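Local coordinates for glycosyl transferases group 1 family protein (Francisella tularensis subsp. tularensis, PDB 5I45) that probably transfers sugar units as a GT-B-type glycosyltransferase, the construct being its C-terminal Rossmann-like domain, at residues A[50-55]-A[85-90]. Numbering follows the deposited sequence. Where two conformers were deposited one is given.
Sequences AAIVTL and KQAGLD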
ATOM      1  N   ALA A  50       0.858   2.133 -11.943  1.00  9.88           N
ATOM      2  CA  ALA A  50      -0.396   2.738 -11.456  1.00 10.26           C
ATOM      3  C   ALA A  50      -0.124   4.096 -10.791  1.00 10.07           C
ATOM      4  O   ALA A  50      -0.893   5.041 -10.970  1.00 10.61           O
ATOM      5  CB  ALA A  50      -1.102   1.817 -10.480  1.00  9.87           C
ATOM      6  N   ALA A  51       0.949   4.159 -10.014  1.00  9.92           N
ATOM      7  CA  ALA A  51       1.300   5.387  -9.325  1.00 10.18           C
ATOM      8  C   ALA A  51       1.672   6.470 -10.311  1.00 10.70           C
ATOM      9  O   ALA A  51       1.347   7.632 -10.107  1.00 11.74           O
ATOM     10  CB  ALA A  51       2.435   5.155  -8.326  1.00  9.90           C
ATOM     11  N   ILE A  52       2.341   6.103 -11.400  1.00 11.05           N
ATOM     12  CA  ILE A  52       2.733   7.081 -12.412  1.00 12.06           C
ATOM     13  C   ILE A  52       1.492   7.697 -13.073  1.00 12.75           C
ATOM     14  O   ILE A  52       1.441   8.910 -13.275  1.00 14.59           O
ATOM     15  CB  ILE A  52       3.696   6.446 -13.439  1.00 12.46           C
ATOM     16  CG1 ILE A  52       5.067   6.254 -12.787  1.00 12.46           C
ATOM     17  CG2 ILE A  52       3.797   7.283 -14.703  1.00 13.58           C
ATOM     18  CD1 ILE A  52       6.010   5.435 -13.625  1.00 13.03           C
ATOM     19  N   VAL A  53       0.501   6.884 -13.391  1.00 12.75           N
ATOM     20  CA  VAL A  53      -0.755   7.373 -13.948  1.00 13.68           C
ATOM     21  C   VAL A  53      -1.490   8.243 -12.922  1.00 13.53           C
ATOM     22  O   VAL A  53      -1.943   9.340 -13.199  1.00 14.79           O
ATOM     23  CB  VAL A  53      -1.643   6.154 -14.350  1.00 14.33           C
ATOM     24  CG1 VAL A  53      -3.092   6.536 -14.595  1.00 15.44           C
ATOM     25  CG2 VAL A  53      -1.039   5.434 -15.557  1.00 15.09           C
ATOM     26  N   THR A  54      -1.597   7.743 -11.695  1.00 12.16           N
ATOM     27  CA  THR A  54      -2.434   8.389 -10.696  1.00 12.48           C
ATOM     28  C   THR A  54      -1.860   9.694 -10.174  1.00 12.55           C
ATOM     29  O   THR A  54      -2.579  10.685 -10.001  1.00 13.55           O
ATOM     30  CB  THR A  54      -2.656   7.407  -9.529  1.00 11.83           C
ATOM     31  OG1 THR A  54      -3.253   6.203 -10.024  1.00 12.33           O
ATOM     32  CG2 THR A  54      -3.539   8.006  -8.475  1.00 12.40           C
ATOM     33  N   LEU A  55      -0.592   9.681  -9.859  1.00 12.71           N
ATOM     34  CA  LEU A  55      -0.010  10.790  -9.132  1.00 13.90           C
ATOM     35  C   LEU A  55       0.227  12.016  -9.970  1.00 15.47           C
ATOM     36  O   LEU A  55       0.416  13.098  -9.409  1.00 16.77           O
ATOM     37  CB  LEU A  55       1.222  10.351  -8.370  1.00 13.75           C
ATOM     38  CG  LEU A  55       0.907   9.288  -7.331  1.00 14.04           C
ATOM     39  CD1 LEU A  55       2.179   8.872  -6.626  1.00 14.53           C
ATOM     40  CD2 LEU A  55      -0.140   9.746  -6.319  1.00 14.92           C
ATOM     41  N   LYS A  85      11.592   8.416 -12.919  1.00 14.47           N
ATOM     42  CA  LYS A  85      12.373   9.603 -13.309  1.00 17.46           C
ATOM     43  C   LYS A  85      11.935  10.083 -14.685  1.00 18.47           C
ATOM     44  O   LYS A  85      11.738  11.283 -14.901  1.00 19.04           O
ATOM     45  CB  LYS A  85      13.878   9.293 -13.320  1.00 20.01           C
ATOM     46  CG  LYS A  85      14.744  10.518 -13.581  1.00 23.91           C
ATOM     47  CD  LYS A  85      16.144  10.119 -14.013  1.00 27.27           C
ATOM     48  CE  LYS A  85      17.005  11.305 -14.438  1.00 30.47           C
ATOM     49  NZ  LYS A  85      17.476  12.190 -13.325  1.00 32.60           N
ATOM     50  N   GLN A  86      11.770   9.163 -15.628  1.00 19.82           N
ATOM     51  CA  GLN A  86      11.342   9.574 -16.965  1.00 22.40           C
ATOM     52  C   GLN A  86       9.919  10.164 -16.994  1.00 20.70           C
ATOM     53  O   GLN A  86       9.618  11.020 -17.820  1.00 21.62           O
ATOM     54  CB  GLN A  86      11.589   8.458 -17.983  1.00 25.88           C
ATOM     55  CG  GLN A  86      13.087   8.142 -18.147  1.00 29.74           C
ATOM     56  CD  GLN A  86      13.935   9.334 -18.588  1.00 35.03           C
ATOM     57  OE1 GLN A  86      13.584  10.050 -19.531  1.00 39.61           O
ATOM     58  NE2 GLN A  86      15.076   9.541 -17.915  1.00 37.11           N
ATOM     59  N   ALA A  87       9.073   9.775 -16.044  1.00 18.40           N
ATOM     60  CA  ALA A  87       7.732  10.357 -15.915  1.00 18.46           C
ATOM     61  C   ALA A  87       7.745  11.706 -15.177  1.00 18.20           C
ATOM     62  O   ALA A  87       6.701  12.337 -15.037  1.00 19.56           O
ATOM     63  CB  ALA A  87       6.816   9.396 -15.165  1.00 18.49           C
ATOM     64  N   GLY A  88       8.905  12.116 -14.658  1.00 17.37           N
ATOM     65  CA  GLY A  88       9.013  13.365 -13.893  1.00 17.46           C
ATOM     66  C   GLY A  88       8.357  13.290 -12.526  1.00 16.46           C
ATOM     67  O   GLY A  88       7.947  14.322 -11.985  1.00 17.65           O
ATOM     68  N   LEU A  89       8.312  12.088 -11.936  1.00 15.33           N
ATOM     69  CA  LEU A  89       7.633  11.870 -10.654  1.00 14.59           C
ATOM     70  C   LEU A  89       8.512  11.475  -9.484  1.00 15.34           C
ATOM     71  O   LEU A  89       8.009  10.909  -8.490  1.00 14.10           O
ATOM     72  CB  LEU A  89       6.503  10.838 -10.870  1.00 14.81           C
ATOM     73  CG  LEU A  89       5.313  11.387 -11.649  1.00 16.22           C
ATOM     74  CD1 LEU A  89       4.308  10.279 -11.892  1.00 16.61           C
ATOM     75  CD2 LEU A  89       4.668  12.554 -10.914  1.00 17.74           C
ATOM     76  N   ASP A  90       9.806  11.785  -9.527  0.50 16.38           N
ATOM     77  CA  ASP A  90      10.683  11.378  -8.423  0.50 17.48           C
ATOM     78  C   ASP A  90      10.416  12.118  -7.095  0.50 17.56           C
ATOM     79  O   ASP A  90      10.940  11.727  -6.076  0.50 18.88           O
ATOM     80  CB  ASP A  90      12.157  11.444  -8.827  0.50 19.55           C
ATOM     81  CG  ASP A  90      12.571  12.801  -9.271  0.50 21.69           C
ATOM     82  OD1 ASP A  90      11.727  13.720  -9.269  0.50 24.01           O
ATOM     83  OD2 ASP A  90      13.754  12.956  -9.613  0.50 23.88           O
TER
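Leu89 reaches across to the flank of helix 44-57 and sets one methyl, CD1, against the backbone of Ile52, a compact example of how the turn ending one helix can pack on its neighbour. Its CD1 lies 3.5 Å from Ile52 O and 3.6 Å from Ile52 CA, closer to the main chain than to any atom of the side chain. In Leu89, chi1 (-72°) swings CG toward the helix, and the extended second torsion (chi2 176°) makes CD1 the leading methyl. Ile52 answers with its short branch: CG2, anti to the backbone N, meets Ala87 CB at 3.7 Å and Leu89 CD1 at 4.1 Å, lying within reach of both apolar groups. No hydrogen bond joins the two segments, and Ile52 O, buried by the methyl, has no polar partner in the model.

The turn itself brings Ala87 and Leu89 to the same neighbour. Helix 74-86 closes in a Schellman motif, with Gly88 at positive phi (71°) and Gly88 N bonded to Lys85 O at 3.0 Å.

Helices 44-57 and 74-86 are the connections of two successive beta-alpha-beta crossovers, 30-35 to 61-66 and 61-66 to 93-96, in the parallel sheet of this Rossmann-like C-terminal domain. Ile93 of the edge strand 93-96 touches Ile52 and Leu55, Ala51 packs on Ala63 of strand 61-66, and Ala50 and Thr54 meet helix 164-176.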